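Side-chain contacts in kcn28 (Kitasatospora, PDB 6J31), which has the two-domain GT-B architecture, two parallel-sheet domains facing each other across a cleft, with a C-terminal domain like that of the erythromycin biosynthesis protein CIII: residues V55-A60 with V86-Q91; V80-A85 with Y158-A163; K136-M141 with G172-D177. All blocks are in the same frame, centred on the assembly; numbering follows the deposited sequence.

Interaction 1: V55-A60 with V86-Q91; sequences VPYTSA and VGMLPQ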
# COMPACT_ATOMS: atom_id res chain seq x y z
N VAL A 55 -6.54 16.00 -13.00
CA VAL A 55 -5.58 16.53 -13.97
C VAL A 55 -4.98 15.34 -14.69
O VAL A 55 -4.08 14.68 -14.15
CB VAL A 55 -4.52 17.40 -13.27
CG1 VAL A 55 -3.47 17.88 -14.26
CG2 VAL A 55 -5.17 18.57 -12.56
N PRO A 56 -5.46 14.99 -15.88
CA PRO A 56 -5.00 13.75 -16.52
C PRO A 56 -3.60 13.88 -17.10
O PRO A 56 -3.21 14.91 -17.64
CB PRO A 56 -6.04 13.53 -17.63
CG PRO A 56 -6.46 14.92 -18.00
CD PRO A 56 -6.46 15.70 -16.70
N TYR A 57 -2.83 12.80 -16.94
CA TYR A 57 -1.56 12.64 -17.63
C TYR A 57 -1.43 11.17 -17.99
O TYR A 57 -2.04 10.30 -17.36
CB TYR A 57 -0.37 13.11 -16.77
CG TYR A 57 0.08 12.13 -15.71
CD1 TYR A 57 0.95 11.09 -16.01
CD2 TYR A 57 -0.36 12.26 -14.39
CE1 TYR A 57 1.36 10.19 -15.03
CE2 TYR A 57 0.05 11.36 -13.41
CZ TYR A 57 0.91 10.33 -13.74
OH TYR A 57 1.33 9.44 -12.79
N THR A 58 -0.63 10.89 -19.02
CA THR A 58 -0.46 9.54 -19.52
C THR A 58 0.67 8.85 -18.76
O THR A 58 1.82 9.30 -18.82
CB THR A 58 -0.18 9.54 -21.02
OG1 THR A 58 -1.30 10.12 -21.71
CG2 THR A 58 0.05 8.12 -21.53
N SER A 59 0.33 7.79 -18.05
CA SER A 59 1.31 7.01 -17.30
C SER A 59 1.99 6.01 -18.21
O SER A 59 1.37 5.44 -19.12
CB SER A 59 0.63 6.28 -16.15
OG SER A 59 1.53 5.39 -15.51
N ALA A 60 3.28 5.80 -17.98
CA ALA A 60 4.03 4.75 -18.65
C ALA A 60 4.07 3.47 -17.84
O ALA A 60 4.63 2.47 -18.31
CB ALA A 60 5.46 5.22 -18.94
N VAL A 86 10.44 10.18 -16.71
CA VAL A 86 10.77 11.06 -17.83
C VAL A 86 9.51 11.57 -18.51
O VAL A 86 9.43 12.73 -18.91
CB VAL A 86 11.71 10.33 -18.81
CG1 VAL A 86 11.85 11.09 -20.11
CG2 VAL A 86 13.07 10.11 -18.17
N GLY A 87 8.50 10.70 -18.65
CA GLY A 87 7.25 11.11 -19.28
C GLY A 87 6.37 11.98 -18.39
O GLY A 87 5.62 12.82 -18.89
N MET A 88 6.40 11.74 -17.08
CA MET A 88 5.49 12.45 -16.18
C MET A 88 5.85 13.93 -16.06
O MET A 88 4.96 14.79 -16.10
CB MET A 88 5.50 11.79 -14.80
CG MET A 88 4.41 12.27 -13.87
SD MET A 88 4.61 11.65 -12.19
CE MET A 88 4.57 9.88 -12.44
N LEU A 89 7.13 14.24 -15.91
CA LEU A 89 7.53 15.61 -15.58
C LEU A 89 7.07 16.63 -16.61
O LEU A 89 6.48 17.65 -16.20
CB LEU A 89 9.05 15.65 -15.37
CG LEU A 89 9.65 17.02 -15.11
CD1 LEU A 89 9.02 17.67 -13.89
CD2 LEU A 89 11.15 16.85 -14.90
N PRO A 90 7.28 16.45 -17.92
CA PRO A 90 6.78 17.47 -18.87
C PRO A 90 5.27 17.60 -18.86
O PRO A 90 4.75 18.70 -19.04
CB PRO A 90 7.30 16.98 -20.23
CG PRO A 90 7.56 15.53 -20.04
CD PRO A 90 7.96 15.35 -18.62
N GLN A 91 4.54 16.50 -18.65
CA GLN A 91 3.09 16.59 -18.57
C GLN A 91 2.66 17.39 -17.35
O GLN A 91 1.78 18.25 -17.45
CB GLN A 91 2.48 15.20 -18.56
CG GLN A 91 2.77 14.42 -19.81
CD GLN A 91 2.09 13.08 -19.81
OE1 GLN A 91 0.88 12.99 -19.92
NE2 GLN A 91 2.88 12.02 -19.69
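Gln-91 OE1 lies 3.4 Å from Tyr-57 CB, while Met-88 crosses the tyrosine ring at a slant. The Gln-91 amide spans the backbone of Thr-58. Gln-91 OE1 accepts from Thr-58 N at 2.7 Å, and this bond is nearly straight, with 169° at the hydrogen. Gln-91 NE2 donates to Thr-58 O at 3.0 Å, in the carbonyl plane and on a lone pair. A second bond from Gln-91 NE2 runs back to Gly-87 O at 3.0 Å, one turn earlier in the helix, so three bonds fix the rotation of this amide. Gln-91 CG stands anti to the carbonyl carbon (chi1 -62°), and the extended chain beyond it carries the amide to the loop.

Met-88 CG sits over one face of the Tyr-57 ring, 4.1 Å from its centroid and displaced toward the rim. The sulfur follows obliquely, a Met-aromatic contact, and the bend at chi3 (-59°) brings Met-88 CE to 3.3 Å from Tyr-57 OH. That hydroxyl is hydrogen-bonded to Ser-11 O.

The contact thus ties the loop leaving strand 53-56, an outermost strand of the seven-stranded parallel sheet, to helix 74-96, where Met-88 also packs on Pro-112 of helix 112-120.

Interaction 2: V80-A85 with Y158-A163; sequences VFLDDA and YRRFDA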
# COMPACT_ATOMS: atom_id res chain seq x y z
N VAL A 80 11.38 0.85 -16.77
CA VAL A 80 9.99 1.26 -16.93
C VAL A 80 9.67 2.43 -16.00
O VAL A 80 9.01 3.39 -16.40
CB VAL A 80 9.05 0.06 -16.68
CG1 VAL A 80 7.62 0.54 -16.47
CG2 VAL A 80 9.12 -0.90 -17.85
N PHE A 81 10.14 2.36 -14.75
CA PHE A 81 9.91 3.45 -13.81
C PHE A 81 10.59 4.73 -14.28
O PHE A 81 9.99 5.82 -14.23
CB PHE A 81 10.39 3.05 -12.42
CG PHE A 81 9.42 2.17 -11.68
CD1 PHE A 81 8.15 2.62 -11.38
CD2 PHE A 81 9.79 0.89 -11.29
CE1 PHE A 81 7.25 1.81 -10.71
CE2 PHE A 81 8.89 0.08 -10.62
CZ PHE A 81 7.63 0.54 -10.33
N LEU A 82 11.83 4.63 -14.75
CA LEU A 82 12.52 5.81 -15.25
C LEU A 82 11.82 6.38 -16.48
O LEU A 82 11.75 7.60 -16.66
CB LEU A 82 13.98 5.47 -15.56
CG LEU A 82 14.90 6.63 -15.95
CD1 LEU A 82 14.85 7.74 -14.92
CD2 LEU A 82 16.32 6.13 -16.11
N ASP A 83 11.27 5.50 -17.33
CA ASP A 83 10.47 5.97 -18.46
C ASP A 83 9.26 6.75 -17.98
O ASP A 83 8.91 7.79 -18.56
CB ASP A 83 10.02 4.79 -19.32
CG ASP A 83 11.14 4.20 -20.15
OD1 ASP A 83 12.24 4.80 -20.21
OD2 ASP A 83 10.91 3.13 -20.76
N ASP A 84 8.59 6.26 -16.93
CA ASP A 84 7.44 6.98 -16.40
C ASP A 84 7.85 8.32 -15.81
O ASP A 84 7.13 9.32 -15.98
CB ASP A 84 6.73 6.12 -15.35
CG ASP A 84 5.39 6.71 -14.93
OD1 ASP A 84 4.53 6.93 -15.81
OD2 ASP A 84 5.21 6.95 -13.72
N ALA A 85 8.98 8.38 -15.10
CA ALA A 85 9.44 9.65 -14.55
C ALA A 85 9.77 10.64 -15.65
O ALA A 85 9.42 11.82 -15.55
CB ALA A 85 10.66 9.42 -13.64
N TYR A 158 21.55 3.84 -14.38
CA TYR A 158 21.90 4.90 -13.43
C TYR A 158 22.47 6.13 -14.12
O TYR A 158 22.32 7.25 -13.62
CB TYR A 158 22.88 4.36 -12.39
CG TYR A 158 22.20 3.53 -11.33
CD1 TYR A 158 21.53 4.13 -10.27
CD2 TYR A 158 22.20 2.14 -11.39
CE1 TYR A 158 20.89 3.39 -9.31
CE2 TYR A 158 21.57 1.38 -10.42
CZ TYR A 158 20.92 2.01 -9.38
OH TYR A 158 20.28 1.27 -8.41
N ARG A 159 23.13 5.95 -15.27
CA ARG A 159 23.59 7.10 -16.03
C ARG A 159 22.42 7.88 -16.61
O ARG A 159 22.43 9.12 -16.61
CB ARG A 159 24.55 6.65 -17.12
CG ARG A 159 25.94 6.38 -16.63
CD ARG A 159 26.83 5.91 -17.75
NE ARG A 159 28.21 5.77 -17.31
CZ ARG A 159 29.04 6.80 -17.15
NH1 ARG A 159 28.63 8.03 -17.42
NH2 ARG A 159 30.28 6.59 -16.73
N ARG A 160 21.41 7.18 -17.14
CA ARG A 160 20.24 7.87 -17.68
C ARG A 160 19.49 8.59 -16.58
O ARG A 160 18.97 9.70 -16.79
CB ARG A 160 19.34 6.87 -18.40
CG ARG A 160 18.17 7.50 -19.12
CD ARG A 160 17.55 6.52 -20.10
NE ARG A 160 16.73 5.51 -19.43
CZ ARG A 160 15.42 5.40 -19.57
NH1 ARG A 160 14.76 6.27 -20.34
NH2 ARG A 160 14.75 4.45 -18.93
N PHE A 161 19.40 7.98 -15.40
CA PHE A 161 18.74 8.61 -14.26
C PHE A 161 19.44 9.91 -13.88
O PHE A 161 18.80 10.95 -13.71
CB PHE A 161 18.70 7.61 -13.10
CG PHE A 161 17.55 7.82 -12.15
CD1 PHE A 161 17.09 9.09 -11.84
CD2 PHE A 161 16.91 6.72 -11.59
CE1 PHE A 161 16.03 9.27 -10.98
CE2 PHE A 161 15.84 6.90 -10.72
CZ PHE A 161 15.40 8.17 -10.42
N ASP A 162 20.77 9.87 -13.76
CA ASP A 162 21.52 11.08 -13.42
C ASP A 162 21.37 12.14 -14.50
O ASP A 162 21.30 13.34 -14.20
CB ASP A 162 22.99 10.76 -13.20
CG ASP A 162 23.23 9.98 -11.92
OD1 ASP A 162 22.31 9.94 -11.08
OD2 ASP A 162 24.34 9.44 -11.75
N ALA A 163 21.34 11.72 -15.77
CA ALA A 163 21.16 12.68 -16.85
C ALA A 163 19.79 13.33 -16.79
O ALA A 163 19.65 14.53 -17.08
CB ALA A 163 21.36 11.99 -18.19
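Asp-83 OD1 is gripped by both terminal nitrogens of Arg-160, NH2 at 2.8 Å and NH1 at 2.9 Å. This is an end-on salt bridge in which one carboxylate oxygen serves two donors. The oxygen lies close to the guanidinium plane, as two in-plane N-H groups converging on a single atom require, and both bonds are accordingly bent. The carboxylate itself is turned 74° from the guanidinium: NH1 meets OD1 nearly along its C-O axis, whereas NH2 comes from above the carboxylate plane. Asp-79 OD1 lies farther from NH2, a long and weak ion pair that may add to the negative potential around the arginine.

Leu-82 covers one face of the Arg-160 guanidinium, while Asp-83 OD1 lies at its edge. With CG of the leucine anti to the backbone N (chi1 -173°), its two methyls divide the work. Leu-82 CD2 lies 3.4 Å from Arg-160 NE, as the leucine and arginine slide past each other in opposite directions. Leu-82 CD1 sits over one face of the Phe-161 ring, 4.0 Å from the centroid and 15° off the normal, a CH-pi contact set slightly toward the rim. In Arg-160, the bend at chi3 turns the guanidinium so that one face meets Leu-82.

The two helices run almost parallel, their segment axes 10.9 Å apart, and a buried leucine-phenylalanine contact is bordered by a charged pair. This is near-parallel packing of helices 74-96 and 152-167 in the domain built on the seven-stranded sheet of a GT-B fold, beside the pocket of (2E,2'E)-3,3'-(1,2-phenylene)di(prop-2-enoic acid), which Phe-81 of helix 74-96 lines.

Interaction 3: K136-M141 with G172-D177; sequences KYRERM and GIDAGD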
# COMPACT_ATOMS: atom_id res chain seq x y z
N LYS A 136 19.57 4.16 6.53
CA LYS A 136 20.36 3.14 7.19
C LYS A 136 19.93 1.82 6.58
O LYS A 136 20.70 0.86 6.52
CB LYS A 136 20.17 3.20 8.71
CG LYS A 136 21.33 3.92 9.41
CD LYS A 136 21.00 4.27 10.85
CE LYS A 136 20.41 5.68 10.94
NZ LYS A 136 20.37 6.21 12.33
N TYR A 137 18.67 1.78 6.14
CA TYR A 137 18.20 0.69 5.29
C TYR A 137 18.97 0.68 3.97
O TYR A 137 19.27 -0.39 3.42
CB TYR A 137 16.70 0.83 5.03
CG TYR A 137 16.10 -0.20 4.08
CD1 TYR A 137 16.17 -0.02 2.70
CD2 TYR A 137 15.42 -1.31 4.56
CE1 TYR A 137 15.62 -0.94 1.83
CE2 TYR A 137 14.86 -2.24 3.70
CZ TYR A 137 14.96 -2.04 2.33
OH TYR A 137 14.41 -2.96 1.46
N ARG A 138 19.25 1.86 3.43
CA ARG A 138 19.91 1.96 2.14
C ARG A 138 21.33 1.41 2.17
O ARG A 138 21.78 0.79 1.20
CB ARG A 138 19.87 3.41 1.65
CG ARG A 138 18.49 3.81 1.10
CD ARG A 138 18.31 5.32 0.99
NE ARG A 138 18.98 5.85 -0.20
CZ ARG A 138 19.32 7.13 -0.37
NH1 ARG A 138 19.00 8.04 0.55
NH2 ARG A 138 19.93 7.51 -1.48
N GLU A 139 22.07 1.63 3.27
CA GLU A 139 23.43 1.09 3.36
C GLU A 139 23.45 -0.43 3.31
O GLU A 139 24.38 -1.02 2.76
CB GLU A 139 24.16 1.60 4.60
CG GLU A 139 24.69 3.03 4.46
CD GLU A 139 25.41 3.51 5.70
OE1 GLU A 139 26.02 2.66 6.39
OE2 GLU A 139 25.39 4.73 5.98
N ARG A 140 22.44 -1.09 3.91
CA ARG A 140 22.41 -2.55 3.84
C ARG A 140 22.24 -3.02 2.40
O ARG A 140 22.74 -4.09 2.04
CB ARG A 140 21.28 -3.11 4.71
CG ARG A 140 20.65 -2.13 5.68
CD ARG A 140 21.16 -2.30 7.10
NE ARG A 140 22.13 -1.27 7.47
CZ ARG A 140 22.66 -1.13 8.68
NH1 ARG A 140 22.32 -1.97 9.65
NH2 ARG A 140 23.53 -0.16 8.92
N MET A 141 21.57 -2.22 1.57
CA MET A 141 21.34 -2.53 0.16
C MET A 141 22.46 -2.05 -0.75
O MET A 141 22.39 -2.30 -1.96
CB MET A 141 20.03 -1.88 -0.31
CG MET A 141 18.90 -2.52 0.38
SD MET A 141 18.63 -4.15 -0.31
CE MET A 141 17.98 -4.93 1.14
N GLY A 172 22.09 18.83 -8.28
CA GLY A 172 22.64 18.77 -6.94
C GLY A 172 22.11 17.65 -6.06
O GLY A 172 22.61 17.49 -4.95
N ILE A 173 21.11 16.90 -6.51
CA ILE A 173 20.48 15.88 -5.69
C ILE A 173 20.77 14.50 -6.26
O ILE A 173 20.77 14.31 -7.49
CB ILE A 173 18.97 16.12 -5.53
CG1 ILE A 173 18.38 15.20 -4.46
CG2 ILE A 173 18.24 15.95 -6.85
CD1 ILE A 173 17.03 15.64 -3.96
N ASP A 174 21.04 13.54 -5.38
CA ASP A 174 21.29 12.16 -5.77
C ASP A 174 19.99 11.47 -6.14
O ASP A 174 18.92 11.76 -5.59
CB ASP A 174 21.98 11.42 -4.62
CG ASP A 174 22.02 9.91 -4.82
OD1 ASP A 174 22.69 9.44 -5.76
OD2 ASP A 174 21.39 9.19 -4.02
N ALA A 175 20.08 10.53 -7.09
CA ALA A 175 18.89 9.84 -7.57
C ALA A 175 18.20 9.06 -6.46
O ALA A 175 16.99 8.83 -6.52
CB ALA A 175 19.23 8.91 -8.73
N GLY A 176 18.96 8.59 -5.46
CA GLY A 176 18.35 7.91 -4.33
C GLY A 176 17.67 8.87 -3.37
O GLY A 176 16.58 8.58 -2.87
N ASP A 177 18.32 9.99 -3.06
CA ASP A 177 17.77 10.95 -2.11
C ASP A 177 16.46 11.54 -2.63
O ASP A 177 15.44 11.53 -1.93
CB ASP A 177 18.80 12.04 -1.83
CG ASP A 177 19.90 11.57 -0.92
OD1 ASP A 177 19.89 10.38 -0.53
OD2 ASP A 177 20.80 12.38 -0.60
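Arg-138 of 136-141 makes the crossing to 172-177. Just before it in sequence Tyr-137, in the weakly bonded helical turn, hydrogen-bonds through OH to the backbone of the bound peptide. Arg-138 follows with CG anti to the carbonyl carbon (chi1 -77°), and a bend at chi3 turns its guanidinium toward the loop. Arg-138 NH1 donates to Asp-177 OD1 at 2.7 Å with a 154° angle at the hydrogen. Arg-138 NH2 donates to the same Asp-177 OD1 at 3.0 Å, in a more bent bond. Both bonds lie in the guanidinium plane, while the carboxylate stands 81° away from it.

Also near the guanidinium plane, but beyond the NH2 end, Arg-138 NH2 forms a longer salt bridge, 3.4 Å to Asp-174 OD2. Gly-176 O lies over one guanidinium face, and Gly-176 C is 3.2 Å from Arg-138 NH2, so the arginine lies close against the loop backbone. Farther along, Met-141 packs on the backbone of the bound peptide.

Asp-174 OD2 has a second duty, accepting weakly from Gly-176 N at 2.9 Å and from Asp-177 N. It thereby caps the turn leading into helix 177-180, and the arrangement is an N-terminal capping aspartate joined with Asp-177 and Arg-138 in a three-residue salt-bridge network.

How the interactions relate
All three contacts lie in the domain built on the seven-stranded parallel sheet. Interactions 1 and 2 share helix 74-96 and have centres about 14 Å apart; they meet where Asp-84 OD1 probably accepts a hydrogen bond from Ala-60 N. Interaction 2 continues to interaction 3, about 16 Å away between centres, through Phe-161 packing on Ala-175. Interactions 1 and 3 do not touch, their nearest atoms being about 11 Å apart. Along the chain, the segments of 2 alternate with those of 1 and of 3, whereas 1 closes before 3 opens. Together they link an edge-strand loop, two long helices, the helical turn 137-140 and a capped turn, with Phe-81 of interaction 2 lining the ligand pocket.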